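Local coordinates for flavoredoxin (PDB 2D5M), which binds flavin mononucleotide and probably carries electrons through its flavin reductase-like domain, at the interface of chains A and B. Sequence-based numbering; all coordinates share one arbitrary frame. Chains: chain A/B, flavoredoxin.

The interface of chains A and B. Residues chain A 149, 153, 177; chain B 168, 170.
Water 1 joins A:Arg149 to B:Ser168: the guanidinium nitrogen NH2 of A:Arg149 hydrogen-bonds to the water oxygen at 2.8 Å, with 155° at the hydrogen. The same water sits 2.7 Å from the backbone carbonyl O of B:Ser168. The neighbouring NH1 reaches this water only weakly. NH1 also faces the carboxylate of B:Glu170 in a long salt bridge, 3.6 Å from A:Arg149 NH1 to B:Glu170 OE2. OE1 is about equally far, so NH1 faces both oxygens rather than pairing with one. The two side chains come from opposite directions, and the carboxylate carbon lies at the guanidinium edge, but the planes are turned 74° apart, which rules out a flat two-pronged pairing. Chi2 and chi4 are extended and carry the A:Arg149 chain towards chain B, while the bend at chi3 (-45°) steps the guanidinium across towards B:Ser168. On the other side of the carboxylate stands A:Phe177, from strand 170-180, whose side chain crosses that of B:Glu170 at about a right angle; ring atom CE2 is 3.7 Å from B:Glu170 CD. B:Glu170 CB meets the ring edge in plane, and the carboxylate lies between ring and guanidinium. The patch recurs with the chains exchanged in the two-fold interface of the deposited assembly, probably a biological dimer, though the structure alone does not prove it. B:Ser168 CB packs against the guanidinium, 3.7 Å from A:Arg149 NH2, while the methyl CD1 of A:Leu153 touches B:Ser168 CA at 3.8 Å.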
ATOM      1  N   ARG A 149      -6.063  13.083 -17.119  1.00 12.07           N
ATOM      2  CA  ARG A 149      -6.681  14.423 -17.041  1.00 14.06           C
ATOM      3  C   ARG A 149      -5.976  15.374 -17.997  1.00 13.13           C
ATOM      4  O   ARG A 149      -4.898  15.093 -18.541  1.00 14.05           O
ATOM      5  CB  ARG A 149      -6.602  14.998 -15.607  1.00 14.35           C
ATOM      6  CG  ARG A 149      -6.994  14.067 -14.512  1.00 16.81           C
ATOM      7  CD  ARG A 149      -6.823  14.577 -13.120  1.00 18.82           C
ATOM      8  NE  ARG A 149      -5.567  15.252 -12.819  1.00 17.91           N
ATOM      9  CZ  ARG A 149      -5.335  15.620 -11.561  1.00 17.82           C
ATOM     10  NH1 ARG A 149      -6.172  15.338 -10.572  1.00 29.45           N
ATOM     11  NH2 ARG A 149      -4.223  16.255 -11.295  1.00 20.52           N
ATOM     12  N   LEU A 153      -1.838  13.972 -15.696  1.00 11.07           N
ATOM     13  CA  LEU A 153      -1.824  12.992 -14.636  1.00 10.43           C
ATOM     14  C   LEU A 153      -3.044  12.088 -14.700  1.00 10.52           C
ATOM     15  O   LEU A 153      -4.056  12.445 -15.253  1.00 12.64           O
ATOM     16  CB  LEU A 153      -1.763  13.722 -13.291  1.00 10.54           C
ATOM     17  CG  LEU A 153      -0.472  14.517 -13.073  1.00 12.32           C
ATOM     18  CD1 LEU A 153      -0.542  15.171 -11.695  1.00 11.83           C
ATOM     19  CD2 LEU A 153       0.793  13.716 -13.169  1.00 14.77           C
ATOM     20  N   PHE A 177     -13.875  11.106  -4.754  1.00  9.75           N
ATOM     21  CA  PHE A 177     -12.958  12.114  -4.283  1.00  8.64           C
ATOM     22  C   PHE A 177     -13.424  12.695  -2.940  1.00  8.68           C
ATOM     23  O   PHE A 177     -14.595  13.022  -2.765  1.00 10.18           O
ATOM     24  CB  PHE A 177     -12.875  13.236  -5.350  1.00 10.36           C
ATOM     25  CG  PHE A 177     -12.090  14.439  -4.898  1.00 10.05           C
ATOM     26  CD1 PHE A 177     -12.760  15.559  -4.396  1.00 10.96           C
ATOM     27  CD2 PHE A 177     -10.701  14.478  -4.988  1.00 10.25           C
ATOM     28  CE1 PHE A 177     -12.067  16.655  -3.997  1.00 11.11           C
ATOM     29  CE2 PHE A 177     -10.035  15.591  -4.557  1.00 11.34           C
ATOM     30  CZ  PHE A 177     -10.717  16.666  -4.080  1.00 10.60           C
TER
ATOM     31  N   SER B 168      -0.814  13.575  -8.170  1.00  8.39           N
ATOM     32  CA  SER B 168      -1.976  14.439  -8.233  1.00  8.48           C
ATOM     33  C   SER B 168      -2.363  14.942  -6.827  1.00  7.56           C
ATOM     34  O   SER B 168      -3.019  15.960  -6.710  1.00  8.39           O
ATOM     35  CB  SER B 168      -3.172  13.731  -8.852  1.00  9.34           C
ATOM     36  OG  SER B 168      -3.507  12.599  -8.123  1.00  9.82           O
ATOM     37  N   GLU B 170      -4.277  13.830  -3.995  1.00  6.77           N
ATOM     38  CA  GLU B 170      -5.683  13.784  -3.688  1.00  7.03           C
ATOM     39  C   GLU B 170      -5.992  12.616  -2.787  1.00  6.23           C
ATOM     40  O   GLU B 170      -5.290  11.628  -2.736  1.00  7.27           O
ATOM     41  CB  GLU B 170      -6.554  13.677  -4.970  1.00  9.12           C
ATOM     42  CG  GLU B 170      -6.370  14.923  -5.848  1.00 13.99           C
ATOM     43  CD  GLU B 170      -7.324  15.117  -6.998  1.00 22.23           C
ATOM     44  OE1 GLU B 170      -7.769  14.095  -7.545  1.00 17.90           O
ATOM     45  OE2 GLU B 170      -7.604  16.297  -7.390  1.00 34.43           O
TER
HETATM   46  O   HOH W   1      -4.418  17.291  -8.660  1.00 19.11           O